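Local coordinates for 177aa long conserved hypothetical protein (ST1454) (Sulfolobus tokodaii, PDB 1WOZ), which probably transfers an adenosyl group from ATP to cob(I)alamin, as a PduO-type corrinoid adenosyltransferase that assembles as a trimer of helical bundles, at residues P136-R140 / M141-Y145; S43-W47 / E48-K52; S22-V25 / N26-D30. All coordinates share one frame; numbering follows the deposited sequence.

Contact 1 of 3, residues P136-R140 / M141-Y145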
ATOM      1  N   PRO A 136      -2.949 -18.072 -19.950  1.00 43.19           N
ATOM      2  CA  PRO A 136      -2.480 -17.599 -21.259  1.00 43.09           C
ATOM      3  C   PRO A 136      -3.522 -16.884 -22.132  1.00 43.11           C
ATOM      4  O   PRO A 136      -3.179 -16.282 -23.140  1.00 43.73           O
ATOM      5  CB  PRO A 136      -1.960 -18.877 -21.917  1.00 42.59           C
ATOM      6  CG  PRO A 136      -1.415 -19.641 -20.756  1.00 44.71           C
ATOM      7  CD  PRO A 136      -2.508 -19.458 -19.704  1.00 43.85           C
ATOM      8  N   GLU A 137      -4.788 -16.949 -21.748  1.00 43.52           N
ATOM      9  CA  GLU A 137      -5.842 -16.308 -22.523  1.00 44.65           C
ATOM     10  C   GLU A 137      -5.968 -14.812 -22.224  1.00 43.40           C
ATOM     11  O   GLU A 137      -6.694 -14.100 -22.908  1.00 44.81           O
ATOM     12  CB  GLU A 137      -7.184 -16.987 -22.239  1.00 47.28           C
ATOM     13  CG  GLU A 137      -7.071 -18.436 -21.789  1.00 51.34           C
ATOM     14  CD  GLU A 137      -6.314 -18.581 -20.473  1.00 52.82           C
ATOM     15  OE1 GLU A 137      -6.683 -17.894 -19.497  1.00 54.43           O
ATOM     16  OE2 GLU A 137      -5.355 -19.377 -20.416  1.00 54.77           O
ATOM     17  N   ILE A 138      -5.276 -14.326 -21.205  1.00 41.33           N
ATOM     18  CA  ILE A 138      -5.382 -12.910 -20.884  1.00 39.90           C
ATOM     19  C   ILE A 138      -4.964 -12.037 -22.067  1.00 37.96           C
ATOM     20  O   ILE A 138      -3.979 -12.315 -22.751  1.00 37.40           O
ATOM     21  CB  ILE A 138      -4.541 -12.550 -19.628  1.00 40.70           C
ATOM     22  CG1 ILE A 138      -4.243 -11.051 -19.609  1.00 40.60           C
ATOM     23  CG2 ILE A 138      -3.259 -13.368 -19.595  1.00 43.09           C
ATOM     24  CD1 ILE A 138      -3.261 -10.642 -18.563  1.00 43.06           C
ATOM     25  N   ASN A 139      -5.743 -10.990 -22.315  1.00 35.62           N
ATOM     26  CA  ASN A 139      -5.476 -10.042 -23.389  1.00 33.67           C
ATOM     27  C   ASN A 139      -4.157  -9.306 -23.098  1.00 33.84           C
ATOM     28  O   ASN A 139      -4.040  -8.592 -22.107  1.00 31.75           O
ATOM     29  CB  ASN A 139      -6.648  -9.054 -23.479  1.00 31.97           C
ATOM     30  CG  ASN A 139      -6.448  -7.978 -24.538  1.00 30.77           C
ATOM     31  OD1 ASN A 139      -5.428  -7.929 -25.230  1.00 28.66           O
ATOM     32  ND2 ASN A 139      -7.427  -7.099 -24.656  1.00 29.83           N
ATOM     33  N   ARG A 140      -3.168  -9.496 -23.971  1.00 34.05           N
ATOM     34  CA  ARG A 140      -1.845  -8.881 -23.832  1.00 34.33           C
ATOM     35  C   ARG A 140      -1.884  -7.346 -23.742  1.00 31.82           C
ATOM     36  O   ARG A 140      -1.005  -6.724 -23.134  1.00 30.39           O
ATOM     37  CB  ARG A 140      -0.973  -9.319 -25.022  1.00 39.62           C
ATOM     38  CG  ARG A 140       0.455  -8.765 -25.053  1.00 47.96           C
ATOM     39  CD  ARG A 140       1.321  -9.339 -23.925  1.00 54.01           C
ATOM     40  NE  ARG A 140       2.720  -8.897 -23.981  1.00 58.44           N
ATOM     41  CZ  ARG A 140       3.572  -9.190 -24.966  1.00 60.16           C
ATOM     42  NH1 ARG A 140       3.176  -9.931 -25.995  1.00 60.77           N
ATOM     43  NH2 ARG A 140       4.830  -8.753 -24.913  1.00 59.98           N
HETATM   44  N   MSE A 141      -2.899  -6.733 -24.341  1.00 28.85           N
HETATM   45  CA  MSE A 141      -3.020  -5.284 -24.319  1.00 26.80           C
HETATM   46  C   MSE A 141      -3.217  -4.745 -22.893  1.00 24.45           C
HETATM   47  O   MSE A 141      -2.997  -3.565 -22.618  1.00 22.77           O
HETATM   48  CB  MSE A 141      -4.177  -4.826 -25.208  1.00 29.44           C
HETATM   49  CG  MSE A 141      -4.051  -3.377 -25.674  1.00 32.76           C
HETATM   50 SE   MSE A 141      -2.431  -3.024 -26.803  1.00 42.59          SE
HETATM   51  CE  MSE A 141      -1.946  -4.801 -27.234  1.00 32.78           C
ATOM     52  N   ILE A 142      -3.639  -5.616 -21.998  1.00 22.83           N
ATOM     53  CA  ILE A 142      -3.859  -5.234 -20.608  1.00 23.46           C
ATOM     54  C   ILE A 142      -2.524  -4.915 -19.944  1.00 23.47           C
ATOM     55  O   ILE A 142      -2.400  -3.928 -19.210  1.00 21.06           O
ATOM     56  CB  ILE A 142      -4.565  -6.366 -19.862  1.00 23.13           C
ATOM     57  CG1 ILE A 142      -6.029  -6.417 -20.332  1.00 21.96           C
ATOM     58  CG2 ILE A 142      -4.491  -6.155 -18.335  1.00 23.72           C
ATOM     59  CD1 ILE A 142      -6.789  -7.606 -19.774  1.00 23.12           C
ATOM     60  N   ILE A 143      -1.521  -5.749 -20.210  1.00 23.91           N
ATOM     61  CA  ILE A 143      -0.203  -5.518 -19.634  1.00 24.30           C
ATOM     62  C   ILE A 143       0.373  -4.232 -20.237  1.00 23.45           C
ATOM     63  O   ILE A 143       0.990  -3.418 -19.530  1.00 21.73           O
ATOM     64  CB  ILE A 143       0.721  -6.720 -19.888  1.00 26.63           C
ATOM     65  CG1 ILE A 143       0.115  -7.963 -19.212  1.00 31.36           C
ATOM     66  CG2 ILE A 143       2.103  -6.442 -19.332  1.00 29.44           C
ATOM     67  CD1 ILE A 143       0.927  -9.260 -19.364  1.00 31.51           C
ATOM     68  N   VAL A 144       0.146  -4.022 -21.532  1.00 21.12           N
ATOM     69  CA  VAL A 144       0.627  -2.793 -22.160  1.00 21.63           C
ATOM     70  C   VAL A 144      -0.031  -1.565 -21.524  1.00 20.90           C
ATOM     71  O   VAL A 144       0.646  -0.549 -21.254  1.00 19.98           O
ATOM     72  CB  VAL A 144       0.341  -2.767 -23.670  1.00 21.33           C
ATOM     73  CG1 VAL A 144       0.928  -1.494 -24.289  1.00 22.58           C
ATOM     74  CG2 VAL A 144       0.956  -4.020 -24.319  1.00 24.04           C
ATOM     75  N   TYR A 145      -1.335  -1.657 -21.265  1.00 17.55           N
ATOM     76  CA  TYR A 145      -2.058  -0.545 -20.660  1.00 18.99           C
ATOM     77  C   TYR A 145      -1.423  -0.208 -19.293  1.00 18.71           C
ATOM     78  O   TYR A 145      -1.128   0.963 -19.001  1.00 18.77           O
ATOM     79  CB  TYR A 145      -3.542  -0.910 -20.461  1.00 18.90           C
ATOM     80  CG  TYR A 145      -4.396   0.220 -19.929  1.00 19.64           C
ATOM     81  CD1 TYR A 145      -5.109   1.053 -20.793  1.00 18.63           C
ATOM     82  CD2 TYR A 145      -4.484   0.468 -18.557  1.00 17.31           C
ATOM     83  CE1 TYR A 145      -5.884   2.095 -20.308  1.00 19.71           C
ATOM     84  CE2 TYR A 145      -5.257   1.506 -18.060  1.00 16.96           C
ATOM     85  CZ  TYR A 145      -5.954   2.315 -18.929  1.00 19.33           C
ATOM     86  OH  TYR A 145      -6.724   3.343 -18.447  1.00 18.65           O
TER
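Asn139 reaches forward along its own backbone to accept a hydrogen bond from the amide of Met141, OD1 to N 2.9 Å. With CG trans to the backbone N (chi1 178°) and chi2 near zero, the short amide swings alongside its own carbonyl carbon, toward the residues that follow, and the donor stands above the plane of its carbonyl rather than within it. OD1 also lies 3.3 Å from Met141 CB, where the two side chains pass at a slant. This is the N-cap of helix 140-163: asparagine suits the place because its oxygen meets an amide of the first turn while its ND2 still donates, here to Ile77 O and Asp67 OD2. The main chain adds a second bond, Ile142 N to Asn139 O at 3.0 Å. Just before the cap, Ile138 sends its chain, extended through CD1, toward the turn that follows. Its CG1 lies 4.3 Å from Ile142 CD1, and CD1 comes to 4.4 Å from Ile143 CG1. Both helical isoleucines hold CG1 beside their backbone N, the setting that turns this branch back toward the start of the helix. Leu68 of helix 48-69 touches Ile138 and Ile142, and Thr132 of helix 109-134 touches Ile138 and Ile143.

Contact 2 of 3, residues S43-W47 / E48-K52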
ATOM      1  N   SER A  43      -8.482  12.234  -4.686  1.00 18.39           N
ATOM      2  CA  SER A  43      -8.966  13.023  -3.553  1.00 18.67           C
ATOM      3  C   SER A  43      -7.912  14.007  -3.011  1.00 20.49           C
ATOM      4  O   SER A  43      -8.254  14.978  -2.338  1.00 19.99           O
ATOM      5  CB  SER A  43      -9.434  12.112  -2.401  1.00 18.57           C
ATOM      6  OG  SER A  43      -8.335  11.583  -1.654  1.00 18.70           O
ATOM      7  N   LYS A  44      -6.642  13.774  -3.309  1.00 19.98           N
ATOM      8  CA  LYS A  44      -5.566  14.631  -2.791  1.00 21.88           C
ATOM      9  C   LYS A  44      -5.013  15.637  -3.809  1.00 22.55           C
ATOM     10  O   LYS A  44      -4.165  16.459  -3.480  1.00 25.14           O
ATOM     11  CB  LYS A  44      -4.394  13.759  -2.314  1.00 23.78           C
ATOM     12  CG  LYS A  44      -4.720  12.748  -1.226  1.00 29.09           C
ATOM     13  CD  LYS A  44      -5.019  13.430   0.080  1.00 34.13           C
ATOM     14  CE  LYS A  44      -3.779  14.110   0.652  1.00 38.04           C
ATOM     15  NZ  LYS A  44      -4.084  14.777   1.958  1.00 40.30           N
ATOM     16  N   ILE A  45      -5.491  15.570  -5.034  1.00 20.57           N
ATOM     17  CA  ILE A  45      -5.015  16.428  -6.122  1.00 22.69           C
ATOM     18  C   ILE A  45      -6.075  17.483  -6.449  1.00 22.36           C
ATOM     19  O   ILE A  45      -7.226  17.154  -6.739  1.00 23.42           O
ATOM     20  CB  ILE A  45      -4.728  15.544  -7.379  1.00 22.26           C
ATOM     21  CG1 ILE A  45      -3.455  14.720  -7.148  1.00 23.37           C
ATOM     22  CG2 ILE A  45      -4.591  16.384  -8.630  1.00 25.09           C
ATOM     23  CD1 ILE A  45      -3.307  13.589  -8.197  1.00 25.19           C
ATOM     24  N   PRO A  46      -5.691  18.765  -6.434  1.00 23.18           N
ATOM     25  CA  PRO A  46      -6.652  19.831  -6.725  1.00 23.06           C
ATOM     26  C   PRO A  46      -6.823  20.203  -8.200  1.00 24.22           C
ATOM     27  O   PRO A  46      -7.733  20.949  -8.551  1.00 27.37           O
ATOM     28  CB  PRO A  46      -6.090  21.001  -5.926  1.00 22.87           C
ATOM     29  CG  PRO A  46      -4.588  20.837  -6.173  1.00 24.15           C
ATOM     30  CD  PRO A  46      -4.393  19.325  -5.992  1.00 23.67           C
ATOM     31  N   TRP A  47      -5.975  19.688  -9.070  1.00 23.49           N
ATOM     32  CA  TRP A  47      -6.041  20.092 -10.470  1.00 23.54           C
ATOM     33  C   TRP A  47      -7.043  19.299 -11.278  1.00 23.54           C
ATOM     34  O   TRP A  47      -7.007  18.064 -11.317  1.00 22.05           O
ATOM     35  CB  TRP A  47      -4.649  20.000 -11.078  1.00 22.21           C
ATOM     36  CG  TRP A  47      -3.623  20.718 -10.232  1.00 22.07           C
ATOM     37  CD1 TRP A  47      -3.535  22.065  -9.996  1.00 23.30           C
ATOM     38  CD2 TRP A  47      -2.578  20.109  -9.468  1.00 21.04           C
ATOM     39  NE1 TRP A  47      -2.498  22.328  -9.130  1.00 22.48           N
ATOM     40  CE2 TRP A  47      -1.893  21.149  -8.789  1.00 21.61           C
ATOM     41  CE3 TRP A  47      -2.155  18.789  -9.293  1.00 20.09           C
ATOM     42  CZ2 TRP A  47      -0.814  20.906  -7.942  1.00 21.31           C
ATOM     43  CZ3 TRP A  47      -1.070  18.541  -8.444  1.00 20.90           C
ATOM     44  CH2 TRP A  47      -0.413  19.598  -7.780  1.00 20.27           C
ATOM     45  N   GLU A  48      -7.921  20.020 -11.958  1.00 23.77           N
ATOM     46  CA  GLU A  48      -8.990  19.366 -12.705  1.00 24.65           C
ATOM     47  C   GLU A  48      -8.548  18.514 -13.865  1.00 21.98           C
ATOM     48  O   GLU A  48      -9.212  17.516 -14.170  1.00 22.08           O
ATOM     49  CB  GLU A  48     -10.004  20.403 -13.207  1.00 26.39           C
ATOM     50  CG  GLU A  48     -10.733  21.138 -12.115  1.00 29.75           C
ATOM     51  CD  GLU A  48     -11.570  20.235 -11.248  1.00 32.99           C
ATOM     52  OE1 GLU A  48     -12.208  19.276 -11.764  1.00 34.35           O
ATOM     53  OE2 GLU A  48     -11.599  20.498 -10.036  1.00 36.42           O
ATOM     54  N   ASP A  49      -7.448  18.880 -14.523  1.00 21.72           N
ATOM     55  CA  ASP A  49      -6.998  18.073 -15.637  1.00 21.34           C
ATOM     56  C   ASP A  49      -6.564  16.700 -15.190  1.00 21.05           C
ATOM     57  O   ASP A  49      -6.882  15.701 -15.851  1.00 19.56           O
ATOM     58  CB  ASP A  49      -5.880  18.760 -16.455  1.00 23.67           C
ATOM     59  CG  ASP A  49      -4.669  19.217 -15.613  1.00 26.64           C
ATOM     60  OD1 ASP A  49      -4.686  19.176 -14.357  1.00 26.07           O
ATOM     61  OD2 ASP A  49      -3.686  19.648 -16.251  1.00 25.97           O
HETATM   62  N   MSE A  50      -5.844  16.637 -14.072  1.00 19.64           N
HETATM   63  CA  MSE A  50      -5.401  15.346 -13.561  1.00 20.04           C
HETATM   64  C   MSE A  50      -6.557  14.524 -13.006  1.00 19.25           C
HETATM   65  O   MSE A  50      -6.592  13.310 -13.179  1.00 18.84           O
HETATM   66  CB  MSE A  50      -4.346  15.521 -12.466  1.00 19.44           C
HETATM   67  CG  MSE A  50      -2.992  15.893 -13.005  1.00 22.66           C
HETATM   68 SE   MSE A  50      -1.663  15.852 -11.576  1.00 24.19          SE
HETATM   69  CE  MSE A  50      -0.438  17.198 -12.301  1.00 21.39           C
ATOM     70  N   LYS A  51      -7.487  15.177 -12.318  1.00 19.50           N
ATOM     71  CA  LYS A  51      -8.637  14.465 -11.769  1.00 21.65           C
ATOM     72  C   LYS A  51      -9.408  13.812 -12.918  1.00 21.15           C
ATOM     73  O   LYS A  51      -9.783  12.645 -12.829  1.00 20.74           O
ATOM     74  CB  LYS A  51      -9.584  15.414 -11.024  1.00 21.46           C
ATOM     75  CG  LYS A  51      -9.075  16.004  -9.707  1.00 25.47           C
ATOM     76  CD  LYS A  51     -10.188  16.900  -9.106  1.00 29.67           C
ATOM     77  CE  LYS A  51      -9.835  17.519  -7.749  1.00 30.31           C
ATOM     78  NZ  LYS A  51      -9.779  16.521  -6.612  1.00 33.98           N
ATOM     79  N   LYS A  52      -9.629  14.567 -13.993  1.00 21.35           N
ATOM     80  CA  LYS A  52     -10.357  14.041 -15.157  1.00 22.04           C
ATOM     81  C   LYS A  52      -9.662  12.819 -15.759  1.00 20.09           C
ATOM     82  O   LYS A  52     -10.308  11.786 -16.030  1.00 20.41           O
ATOM     83  CB  LYS A  52     -10.507  15.139 -16.225  1.00 25.68           C
ATOM     84  CG  LYS A  52     -11.017  14.664 -17.592  1.00 30.50           C
ATOM     85  CD  LYS A  52     -10.974  15.823 -18.601  1.00 34.50           C
ATOM     86  CE  LYS A  52     -11.402  15.404 -20.010  1.00 37.25           C
ATOM     87  NZ  LYS A  52     -12.849  15.046 -20.068  1.00 41.01           N
TER
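The selenium of Met50, a selenomethionine here, lies 3.8 Å from Trp47 CE3, the nearest point of a Met-aromatic contact made obliquely to the indole. From the centroid of the six-membered ring SE stands 5.0 Å away, and the two side chains run side by side in the same direction. Both place CG beside their own backbone N (chi1 -51° in Trp47, -76° in Met50), and Met50 then extends so that SE and CE both come close to CE3. A long, flexible, polarisable methionine chain suits a place beside a large ring. Pro46 CG lies over the centre of one face of the indole, 3.7 Å above its plane.

Ile45 meets Met50 almost at a right angle, with its CG2 3.9 Å from Met50 CB, and packs against the root of that side chain. Trp47 occupies the N-cap position of helix 48-69, and its carbonyl O accepts from Lys51 N at 3.1 Å, in the carbonyl plane. Asp49, the second residue of the first turn, brings OD1 to 3.4 Å from Trp47 CB and makes a weak bond to Met50 N.

Further out, Arg163 of helix 140-163 joins these elements: it forms a salt bridge with Asp49 OD2, a cation-pi contact with Trp47 and a packing contact with Met50. Leu114 of helix 109-134 touches both Ile45 and Met50. Lys51 bends back at its last torsion toward the end of helix 23-44, where NZ bonds to Ile42 O. An ammonium group there probably offsets the negative end of that helix's dipole, while Asp49 near the start of the next helix would favour its positive end, so the charges at this connection between two helices of the bundle suit both termini.

Contact 3 of 3, residues S22-V25 / N26-D30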
ATOM      1  N   SER A  22      -7.255 -17.912  -6.752  1.00 44.70           N
ATOM      2  CA  SER A  22      -6.997 -18.230  -8.146  1.00 39.65           C
ATOM      3  C   SER A  22      -6.301 -17.037  -8.806  1.00 36.78           C
ATOM      4  O   SER A  22      -6.327 -15.911  -8.286  1.00 33.65           O
ATOM      5  CB  SER A  22      -8.313 -18.509  -8.875  1.00 40.51           C
ATOM      6  OG  SER A  22      -9.017 -17.304  -9.146  1.00 37.18           O
ATOM      7  N   PRO A  23      -5.648 -17.274  -9.950  1.00 34.29           N
ATOM      8  CA  PRO A  23      -4.962 -16.191 -10.656  1.00 32.61           C
ATOM      9  C   PRO A  23      -5.955 -15.093 -11.036  1.00 30.45           C
ATOM     10  O   PRO A  23      -5.652 -13.911 -10.899  1.00 28.92           O
ATOM     11  CB  PRO A  23      -4.384 -16.887 -11.884  1.00 33.19           C
ATOM     12  CG  PRO A  23      -4.132 -18.272 -11.388  1.00 34.73           C
ATOM     13  CD  PRO A  23      -5.344 -18.581 -10.560  1.00 34.90           C
ATOM     14  N   LEU A  24      -7.139 -15.473 -11.522  1.00 27.92           N
ATOM     15  CA  LEU A  24      -8.114 -14.454 -11.895  1.00 27.19           C
ATOM     16  C   LEU A  24      -8.539 -13.593 -10.709  1.00 26.48           C
ATOM     17  O   LEU A  24      -8.543 -12.367 -10.808  1.00 24.90           O
ATOM     18  CB  LEU A  24      -9.367 -15.058 -12.537  1.00 28.69           C
ATOM     19  CG  LEU A  24     -10.453 -14.007 -12.865  1.00 29.16           C
ATOM     20  CD1 LEU A  24      -9.923 -12.996 -13.867  1.00 28.67           C
ATOM     21  CD2 LEU A  24     -11.699 -14.697 -13.444  1.00 30.81           C
ATOM     22  N   VAL A  25      -8.895 -14.233  -9.595  1.00 25.45           N
ATOM     23  CA  VAL A  25      -9.331 -13.499  -8.408  1.00 24.02           C
ATOM     24  C   VAL A  25      -8.230 -12.572  -7.894  1.00 23.53           C
ATOM     25  O   VAL A  25      -8.503 -11.433  -7.504  1.00 22.34           O
ATOM     26  CB  VAL A  25      -9.775 -14.464  -7.291  1.00 25.10           C
ATOM     27  CG1 VAL A  25     -10.123 -13.675  -6.022  1.00 25.87           C
ATOM     28  CG2 VAL A  25     -11.001 -15.253  -7.766  1.00 26.94           C
ATOM     29  N   ASN A  26      -6.993 -13.059  -7.896  1.00 23.45           N
ATOM     30  CA  ASN A  26      -5.858 -12.236  -7.472  1.00 23.35           C
ATOM     31  C   ASN A  26      -5.603 -11.050  -8.425  1.00 22.34           C
ATOM     32  O   ASN A  26      -5.302  -9.947  -7.976  1.00 21.99           O
ATOM     33  CB  ASN A  26      -4.603 -13.102  -7.348  1.00 24.87           C
ATOM     34  CG  ASN A  26      -4.516 -13.808  -5.999  1.00 28.41           C
ATOM     35  OD1 ASN A  26      -4.269 -13.177  -4.966  1.00 30.88           O
ATOM     36  ND2 ASN A  26      -4.724 -15.115  -5.999  1.00 30.43           N
ATOM     37  N   PHE A  27      -5.720 -11.270  -9.734  1.00 21.18           N
ATOM     38  CA  PHE A  27      -5.524 -10.200 -10.706  1.00 21.10           C
ATOM     39  C   PHE A  27      -6.599  -9.125 -10.469  1.00 20.20           C
ATOM     40  O   PHE A  27      -6.299  -7.925 -10.413  1.00 19.31           O
ATOM     41  CB  PHE A  27      -5.623 -10.764 -12.141  1.00 21.82           C
ATOM     42  CG  PHE A  27      -4.975  -9.900 -13.196  1.00 20.77           C
ATOM     43  CD1 PHE A  27      -4.682 -10.433 -14.453  1.00 23.12           C
ATOM     44  CD2 PHE A  27      -4.665  -8.558 -12.953  1.00 21.93           C
ATOM     45  CE1 PHE A  27      -4.095  -9.648 -15.455  1.00 20.90           C
ATOM     46  CE2 PHE A  27      -4.071  -7.763 -13.949  1.00 21.03           C
ATOM     47  CZ  PHE A  27      -3.788  -8.316 -15.206  1.00 20.96           C
ATOM     48  N   LEU A  28      -7.853  -9.550 -10.342  1.00 19.40           N
ATOM     49  CA  LEU A  28      -8.940  -8.609 -10.074  1.00 20.17           C
ATOM     50  C   LEU A  28      -8.693  -7.894  -8.735  1.00 19.19           C
ATOM     51  O   LEU A  28      -8.986  -6.709  -8.603  1.00 19.38           O
ATOM     52  CB  LEU A  28     -10.292  -9.335 -10.037  1.00 18.84           C
ATOM     53  CG  LEU A  28     -10.733  -9.968 -11.368  1.00 18.67           C
ATOM     54  CD1 LEU A  28     -12.033 -10.777 -11.139  1.00 20.89           C
ATOM     55  CD2 LEU A  28     -10.975  -8.860 -12.407  1.00 19.80           C
ATOM     56  N   GLY A  29      -8.161  -8.612  -7.752  1.00 19.58           N
ATOM     57  CA  GLY A  29      -7.872  -7.985  -6.464  1.00 17.95           C
ATOM     58  C   GLY A  29      -6.791  -6.916  -6.616  1.00 18.27           C
ATOM     59  O   GLY A  29      -6.886  -5.824  -6.020  1.00 17.67           O
ATOM     60  N   ASP A  30      -5.756  -7.213  -7.403  1.00 16.90           N
ATOM     61  CA  ASP A  30      -4.679  -6.233  -7.624  1.00 17.45           C
ATOM     62  C   ASP A  30      -5.211  -4.991  -8.353  1.00 17.87           C
ATOM     63  O   ASP A  30      -4.828  -3.863  -8.036  1.00 15.67           O
ATOM     64  CB  ASP A  30      -3.528  -6.850  -8.436  1.00 19.06           C
ATOM     65  CG  ASP A  30      -2.771  -7.898  -7.658  1.00 21.41           C
ATOM     66  OD1 ASP A  30      -2.913  -7.949  -6.418  1.00 20.70           O
ATOM     67  OD2 ASP A  30      -2.024  -8.675  -8.280  1.00 23.65           O
TER
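Ser22 O takes two hydrogen bonds from one residue, Asn26, whose backbone N and side-chain ND2 approach to 3.0 Å and 2.9 Å. The main-chain donor arrives fairly straight (N-H...O 165°), whereas ND2 comes in well above the carbonyl plane. Asn26 can do this because its CG sits beside its own backbone N (chi1 -84°), which folds the amide back toward the preceding turn. ND2 has a further, weak bond to Asp21 OD2, and OD1 accepts from Arg126 NE of a second subunit, so the amide uses both its ends.

Ser22 is the N-cap of helix 23-44: its OG accepts from Val25 N at 3.1 Å, satisfying an amide in the first turn that has no earlier helical carbonyl to turn to. Proline suits the next position, since the lack of an N-H costs nothing at the start of a helix. From there the i to i+4 pattern takes over. Phe27 N bonds to Pro23 O and Leu28 N to Leu24 O, each at 2.9 Å, and Gly29 N goes to Val25 O.

Leu24 CG lies 4.0 Å from Leu28 CD1, one turn on, in an apolar strip facing helix 48-69 by way of Leu68 and Ser69. On Asp30, OD2 accepts from Tyr131 OH and Asn127 ND2 of helix 109-134, while OD1 faces Arg126 of the second subunit in a long, weak ion pair.

How the contacts relate
Contacts 1 and 3 lie at the same end of the bundle, their centres 14 Å apart, and they touch: Ile138 CD1 reaches Phe27 CE1 at 3.4 Å, and Ile142 CG2 meets Phe27 CZ at 3.9 Å. The starts of helices 140-163 and 23-44 are thus packed together. Contact 2 sits toward the far end, its centre 28 Å from contact 1 and 29 Å from contact 3, although helix 23-44 runs from contact 3 into contact 2. Both of these also touch the second subunit. A bound propylene glycol oligomer lies about 4 Å from the side chain of Leu28 in contact 3, and one lies about 11 Å from that of Ile142 in contact 1.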